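Local coordinates for protein CytC3 (Streptomyces, PDB 3GJA) that is a nonheme iron halogenase of the phytanoyl-CoA dioxygenase family, probably chlorinating an unactivated carbon of a carrier-bound amino acid with oxygen and 2-oxoglutarate, at residues A[289-293]-A[312-316]; A[267-271]-A[281-286]; A[26-32]-A[228-233]. One frame throughout, in Å; residues are numbered along the deposited sequence.

Overall arrangement
Contacts 1 and 3 sit at the two outermost strands of one antiparallel sheet, 289-290 and 25-30, with centres 21 Å apart and nearest atoms about 12 Å apart. Contact 3 is a true strand pair, mostly buried and carried by backbone hydrogen bonds, whereas contact 1 lays an irregular C-terminal segment on the opposite edge and is only partly buried. Contact 2 is different in kind: a fully buried cluster of aromatic and aliphatic side chains between two loop-rich segments, on the other side of the chain's centre from contact 3. Contacts 2 and 1 follow in series, segment 281-286 running almost directly into strand 289-290.

Contact 1: A[289-293]-A[312-316]; sequences VLTSG and FVPRQ
Val289 packs tightly on Phe312, its CG1 lying over one face of the ring in a CH-pi contact, 3.9 Å from the centroid. The valine's CG1 is anti to its own backbone N (chi1 174°) and covers the CG and CD1 side of the ring, while CG2 takes the CE2 and CZ side. Helix 75-82 closes in on this buried end through Ala78 and Met82. Further along, Leu290 CD1 meets Pro314 CG, the two side chains crossing at about a right angle. Between these two spots the backbones stand apart, and a water bridges Leu290 O and Phe312 O, 2.7 Å from each. The 312-316 segment runs roughly alongside the edge strand of the large sheet of this cupin-clan fold, and the two backbones bridge once, Ser292 with Arg315, just past strand residues 289-290. Arg315 N gives a nearly straight bond to Thr291 O (3.1 Å). Gly293 N donates in turn to Arg315 O (3.1 Å). The Arg315 side chain leads away to a salt bridge with Asp88. The solvent side is the exposed Gln316 end, where the side chain, bent at chi2 (-60°), brings NE2 back to Gly293 O at 3.0 Å, with that oxygen in its amide plane.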
# COMPACT_ATOMS: atom_id res chain seq x y z
N VAL A 289 10.79 4.93 -2.02
CA VAL A 289 10.60 6.21 -2.67
C VAL A 289 10.24 7.31 -1.69
O VAL A 289 9.27 7.18 -0.93
CB VAL A 289 9.49 6.13 -3.74
CG1 VAL A 289 9.20 7.52 -4.32
CG2 VAL A 289 9.91 5.18 -4.86
N LEU A 290 11.02 8.38 -1.70
CA LEU A 290 10.77 9.53 -0.83
C LEU A 290 9.74 10.35 -1.60
O LEU A 290 10.05 10.96 -2.62
CB LEU A 290 12.06 10.34 -0.65
CG LEU A 290 12.27 11.26 0.56
CD1 LEU A 290 12.73 12.62 0.08
CD2 LEU A 290 11.02 11.38 1.39
N THR A 291 8.50 10.37 -1.10
CA THR A 291 7.42 11.07 -1.78
C THR A 291 7.20 12.51 -1.33
O THR A 291 6.46 13.25 -1.97
CB THR A 291 6.10 10.31 -1.62
OG1 THR A 291 5.66 10.42 -0.25
CG2 THR A 291 6.29 8.85 -1.96
N SER A 292 7.84 12.89 -0.23
CA SER A 292 7.69 14.24 0.29
C SER A 292 8.74 14.49 1.36
O SER A 292 9.35 13.56 1.87
CB SER A 292 6.30 14.41 0.88
OG SER A 292 6.04 13.39 1.81
N GLY A 293 8.95 15.76 1.70
CA GLY A 293 9.94 16.09 2.71
C GLY A 293 11.36 15.75 2.28
O GLY A 293 11.72 15.87 1.11
N PHE A 312 11.32 10.92 -9.28
CA PHE A 312 10.50 11.10 -8.08
C PHE A 312 10.99 12.35 -7.35
O PHE A 312 12.03 12.32 -6.68
CB PHE A 312 10.63 9.90 -7.14
CG PHE A 312 10.07 8.62 -7.70
CD1 PHE A 312 8.69 8.48 -7.89
CD2 PHE A 312 10.91 7.57 -8.03
CE1 PHE A 312 8.17 7.29 -8.41
CE2 PHE A 312 10.39 6.38 -8.55
CZ PHE A 312 9.02 6.24 -8.74
N VAL A 313 10.26 13.44 -7.48
CA VAL A 313 10.64 14.68 -6.83
C VAL A 313 9.78 14.90 -5.60
O VAL A 313 8.58 15.15 -5.70
CB VAL A 313 10.51 15.88 -7.80
CG1 VAL A 313 11.11 17.14 -7.18
CG2 VAL A 313 11.23 15.56 -9.11
N PRO A 314 10.38 14.81 -4.40
CA PRO A 314 9.65 14.99 -3.15
C PRO A 314 8.78 16.23 -3.12
O PRO A 314 9.23 17.32 -3.44
CB PRO A 314 10.76 15.03 -2.10
CG PRO A 314 11.80 14.15 -2.70
CD PRO A 314 11.81 14.56 -4.15
N ARG A 315 7.53 16.04 -2.73
CA ARG A 315 6.57 17.13 -2.63
C ARG A 315 6.77 17.91 -1.33
O ARG A 315 7.13 17.34 -0.31
CB ARG A 315 5.15 16.56 -2.69
CG ARG A 315 4.03 17.53 -2.40
CD ARG A 315 2.68 16.81 -2.57
NE ARG A 315 1.55 17.60 -2.10
CZ ARG A 315 0.98 18.59 -2.78
NH1 ARG A 315 1.42 18.92 -3.99
NH2 ARG A 315 -0.05 19.24 -2.25
N GLN A 316 6.54 19.22 -1.37
CA GLN A 316 6.68 20.06 -0.19
C GLN A 316 5.44 20.94 -0.09
O GLN A 316 4.96 21.47 -1.09
CB GLN A 316 7.92 20.96 -0.30
CG GLN A 316 9.23 20.27 -0.68
CD GLN A 316 9.64 19.20 0.32
OE1 GLN A 316 9.28 19.27 1.50
NE2 GLN A 316 10.42 18.23 -0.14
O HOH W 1 12.26 11.25 -4.18

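Contact 2: A[267-271]-A[281-286]; sequences VYPGT and INLEKY
Tyr268 drives the edge of its ring into the face of Tyr286, a T-shaped pair with planes at 90° and centroids 4.9 Å apart. This is the centre of a small hydrophobic cluster joining the loop after strand 266-267 to the turn that follows strand 281-282, the second strand of a two-stranded antiparallel hairpin. Tyr268 CE2 stands over the middle of the Tyr286 ring, 3.6 Å from its CZ. Leu283 covers one face of Tyr268: its CD1 lies 4.1 Å from the ring centroid, offset toward the rim and close to CD2 and CE2. Ile281 and Tyr268 approach each other from opposite directions, Ile281 CD1 meeting Tyr268 OH at 3.8 Å, and Val267 CG1 crosses to the hydroxyl end of Tyr286.

The next shell holds these groups. Both phenols are anchored on strand 98-108, Tyr268 OH by Arg102 NH2 and Tyr286 OH by the carbonyl of Trp101, consistent with holding the phenol ends in place. Tyr277 of strand 276-278 adds a second edge-to-face partner for Tyr268. Tyr286 N bonds to Leu283 O, closing the turn that brings leucine and tyrosine to the same ring. On the other loop Thr271 OG1, beside its backbone N (chi1 -56°), donates to Tyr268 O at 2.8 Å from well above the carbonyl plane.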
# COMPACT_ATOMS: atom_id res chain seq x y z
N VAL A 267 13.53 -0.12 6.20
CA VAL A 267 12.88 -1.01 5.27
C VAL A 267 13.83 -2.14 4.94
O VAL A 267 14.99 -1.92 4.61
CB VAL A 267 12.49 -0.25 3.99
CG1 VAL A 267 11.90 -1.21 2.96
CG2 VAL A 267 11.49 0.83 4.36
N TYR A 268 13.33 -3.37 5.01
CA TYR A 268 14.16 -4.52 4.74
C TYR A 268 15.46 -4.41 5.57
O TYR A 268 16.56 -4.47 5.04
CB TYR A 268 14.48 -4.59 3.24
CG TYR A 268 13.26 -4.84 2.36
CD1 TYR A 268 12.45 -5.95 2.57
CD2 TYR A 268 12.93 -3.96 1.32
CE1 TYR A 268 11.33 -6.20 1.76
CE2 TYR A 268 11.82 -4.19 0.50
CZ TYR A 268 11.02 -5.32 0.73
OH TYR A 268 9.95 -5.58 -0.09
N PRO A 269 15.31 -4.25 6.90
CA PRO A 269 16.46 -4.13 7.81
C PRO A 269 17.44 -5.28 7.62
O PRO A 269 17.06 -6.37 7.20
CB PRO A 269 15.81 -4.13 9.19
CG PRO A 269 14.58 -4.96 8.99
CD PRO A 269 14.07 -4.43 7.66
N GLY A 270 18.70 -5.04 7.97
CA GLY A 270 19.70 -6.06 7.76
C GLY A 270 19.87 -6.00 6.26
O GLY A 270 20.18 -4.94 5.72
N THR A 271 19.67 -7.12 5.57
CA THR A 271 19.77 -7.13 4.12
C THR A 271 21.07 -6.50 3.63
O THR A 271 21.24 -6.23 2.43
CB THR A 271 18.58 -6.35 3.50
OG1 THR A 271 17.34 -6.91 3.97
CG2 THR A 271 18.60 -6.42 2.00
N ILE A 281 11.28 -11.72 -4.06
CA ILE A 281 11.83 -10.38 -3.87
C ILE A 281 13.34 -10.38 -4.06
O ILE A 281 14.06 -11.15 -3.40
CB ILE A 281 11.56 -9.85 -2.45
CG1 ILE A 281 10.07 -9.65 -2.23
CG2 ILE A 281 12.32 -8.55 -2.23
CD1 ILE A 281 9.73 -9.28 -0.80
N ASN A 282 13.83 -9.53 -4.95
CA ASN A 282 15.27 -9.40 -5.16
C ASN A 282 15.60 -7.93 -4.96
O ASN A 282 15.24 -7.10 -5.79
CB ASN A 282 15.67 -9.86 -6.56
CG ASN A 282 17.17 -9.85 -6.76
OD1 ASN A 282 17.74 -10.78 -7.33
ND2 ASN A 282 17.82 -8.79 -6.30
N LEU A 283 16.26 -7.62 -3.85
CA LEU A 283 16.61 -6.25 -3.50
C LEU A 283 17.60 -5.52 -4.39
O LEU A 283 17.78 -4.31 -4.24
CB LEU A 283 17.11 -6.19 -2.05
CG LEU A 283 16.09 -6.20 -0.90
CD1 LEU A 283 14.67 -6.29 -1.44
CD2 LEU A 283 16.38 -7.36 0.02
N GLU A 284 18.24 -6.23 -5.31
CA GLU A 284 19.22 -5.61 -6.20
C GLU A 284 18.77 -4.24 -6.71
O GLU A 284 19.45 -3.24 -6.50
CB GLU A 284 19.53 -6.52 -7.38
CG GLU A 284 20.69 -6.04 -8.23
CD GLU A 284 20.92 -6.92 -9.44
OE1 GLU A 284 21.05 -8.16 -9.26
OE2 GLU A 284 20.97 -6.39 -10.57
N LYS A 285 17.62 -4.19 -7.38
CA LYS A 285 17.14 -2.92 -7.92
C LYS A 285 16.01 -2.31 -7.10
O LYS A 285 15.31 -1.42 -7.58
CB LYS A 285 16.68 -3.12 -9.36
CG LYS A 285 17.76 -3.65 -10.28
CD LYS A 285 17.24 -3.89 -11.68
CE LYS A 285 18.28 -4.58 -12.54
NZ LYS A 285 17.74 -4.93 -13.89
N TYR A 286 15.84 -2.76 -5.86
CA TYR A 286 14.79 -2.21 -5.03
C TYR A 286 15.21 -0.88 -4.43
O TYR A 286 16.39 -0.62 -4.21
CB TYR A 286 14.43 -3.13 -3.86
CG TYR A 286 13.52 -2.44 -2.85
CD1 TYR A 286 12.15 -2.32 -3.09
CD2 TYR A 286 14.06 -1.82 -1.72
CE1 TYR A 286 11.33 -1.59 -2.22
CE2 TYR A 286 13.25 -1.09 -0.85
CZ TYR A 286 11.88 -0.97 -1.11
OH TYR A 286 11.07 -0.22 -0.27

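Contact 3: A[26-32]-A[228-233]; sequences IGPVKIF and PGEAVI
An antiparallel strand pair with a beta bulge forms this edge of the large sheet, outer strand 25-30 pairing with strand 230-235. Ile26 and Ile233 make one hydrogen-bonded pair, Ile26 N to Ile233 O at 2.7 Å and Ile233 N to Ile26 O at 2.8 Å. Val29 and Ala231 make the next, and the register slips by one residue between them, where a cis peptide links Gly27 to Pro28. Beyond the strands, Gly229 O accepts from both Ile31 N (2.8 Å) and Phe32 N (3.1 Å), and a water spans Phe32 O and Pro228 O.

Val29 carries CG1 anti to its carbonyl carbon (chi1 -68°), which places CG2 between N and C, 3.3 Å from Ala231 O; Ile31 CG1 meets Ala231 CB at 3.7 Å. On the other face, Glu230 lies alongside Pro28, its carboxylate carbon CD 3.9 Å from Pro28 CB, and OE1 accepts from Lys227 N. Were Glu230 an alanine, Lys227 N would probably lose its carboxylate acceptor and Pro28 much of its cover. Strand 147-152 flanks 230-235 on the side away from 25-30, while helix 84-94 packs over Val29, Ile31 and Ile233 through Ile86 and Arg89, and helix 34-49 receives Phe32.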
# COMPACT_ATOMS: atom_id res chain seq x y z
N ILE A 26 -9.61 5.10 7.45
CA ILE A 26 -10.44 6.21 7.05
C ILE A 26 -10.68 6.09 5.57
O ILE A 26 -9.75 5.82 4.80
CB ILE A 26 -9.80 7.60 7.36
CG1 ILE A 26 -10.78 8.71 7.01
CG2 ILE A 26 -8.52 7.79 6.57
CD1 ILE A 26 -10.27 10.09 7.33
N GLY A 27 -11.93 6.26 5.17
CA GLY A 27 -12.28 6.16 3.78
C GLY A 27 -13.78 6.08 3.67
O GLY A 27 -14.47 5.89 4.67
N PRO A 28 -14.33 6.23 2.46
CA PRO A 28 -13.53 6.47 1.25
C PRO A 28 -12.97 7.88 1.07
O PRO A 28 -13.53 8.86 1.58
CB PRO A 28 -14.51 6.11 0.13
CG PRO A 28 -15.83 6.50 0.71
CD PRO A 28 -15.74 5.98 2.13
N VAL A 29 -11.85 7.98 0.37
CA VAL A 29 -11.22 9.27 0.06
C VAL A 29 -10.95 9.22 -1.44
O VAL A 29 -10.46 8.21 -1.95
CB VAL A 29 -9.88 9.50 0.81
CG1 VAL A 29 -10.14 9.67 2.30
CG2 VAL A 29 -8.93 8.35 0.56
N LYS A 30 -11.30 10.29 -2.14
CA LYS A 30 -11.13 10.34 -3.58
C LYS A 30 -9.72 10.65 -4.03
O LYS A 30 -9.13 11.66 -3.65
CB LYS A 30 -12.10 11.36 -4.18
CG LYS A 30 -12.06 11.39 -5.71
CD LYS A 30 -13.30 12.06 -6.29
CE LYS A 30 -13.41 13.51 -5.86
NZ LYS A 30 -14.67 14.13 -6.37
N ILE A 31 -9.18 9.76 -4.85
CA ILE A 31 -7.84 9.94 -5.40
C ILE A 31 -8.01 10.43 -6.83
O ILE A 31 -7.33 11.35 -7.27
CB ILE A 31 -7.07 8.61 -5.41
CG1 ILE A 31 -7.03 8.01 -3.99
CG2 ILE A 31 -5.67 8.82 -5.98
CD1 ILE A 31 -6.45 8.93 -2.93
N PHE A 32 -8.95 9.82 -7.55
CA PHE A 32 -9.25 10.17 -8.94
C PHE A 32 -10.75 10.03 -9.17
O PHE A 32 -11.43 9.33 -8.43
CB PHE A 32 -8.56 9.20 -9.90
CG PHE A 32 -7.09 9.39 -10.03
CD1 PHE A 32 -6.57 10.58 -10.53
CD2 PHE A 32 -6.22 8.36 -9.69
CE1 PHE A 32 -5.20 10.74 -10.70
CE2 PHE A 32 -4.84 8.51 -9.85
CZ PHE A 32 -4.33 9.70 -10.36
N PRO A 228 -14.48 3.30 -8.47
CA PRO A 228 -13.14 3.36 -9.06
C PRO A 228 -12.56 4.73 -8.73
O PRO A 228 -13.25 5.74 -8.86
CB PRO A 228 -13.41 3.18 -10.55
CG PRO A 228 -14.65 2.34 -10.58
CD PRO A 228 -15.49 2.95 -9.49
N GLY A 229 -11.31 4.77 -8.29
CA GLY A 229 -10.71 6.06 -7.99
C GLY A 229 -10.75 6.41 -6.52
O GLY A 229 -10.07 7.35 -6.07
N GLU A 230 -11.55 5.69 -5.75
CA GLU A 230 -11.61 5.96 -4.32
C GLU A 230 -10.65 5.03 -3.60
O GLU A 230 -10.28 3.98 -4.13
CB GLU A 230 -13.02 5.74 -3.77
CG GLU A 230 -14.06 6.65 -4.37
CD GLU A 230 -15.40 6.51 -3.68
OE1 GLU A 230 -15.86 5.36 -3.50
OE2 GLU A 230 -15.99 7.55 -3.32
N ALA A 231 -10.25 5.41 -2.40
CA ALA A 231 -9.34 4.60 -1.63
C ALA A 231 -9.71 4.59 -0.16
O ALA A 231 -10.47 5.45 0.32
CB ALA A 231 -7.92 5.13 -1.78
N VAL A 232 -9.19 3.60 0.54
CA VAL A 232 -9.39 3.50 1.96
C VAL A 232 -7.96 3.50 2.50
O VAL A 232 -7.07 2.88 1.93
CB VAL A 232 -10.13 2.20 2.37
CG1 VAL A 232 -9.37 0.97 1.90
CG2 VAL A 232 -10.31 2.18 3.89
N ILE A 233 -7.73 4.25 3.57
CA ILE A 233 -6.41 4.32 4.16
C ILE A 233 -6.49 3.66 5.52
O ILE A 233 -7.41 3.94 6.31
CB ILE A 233 -5.95 5.79 4.30
CG1 ILE A 233 -5.99 6.48 2.93
CG2 ILE A 233 -4.53 5.84 4.89
CD1 ILE A 233 -5.53 7.93 2.94
O HOH W 2 -13.62 8.07 -7.53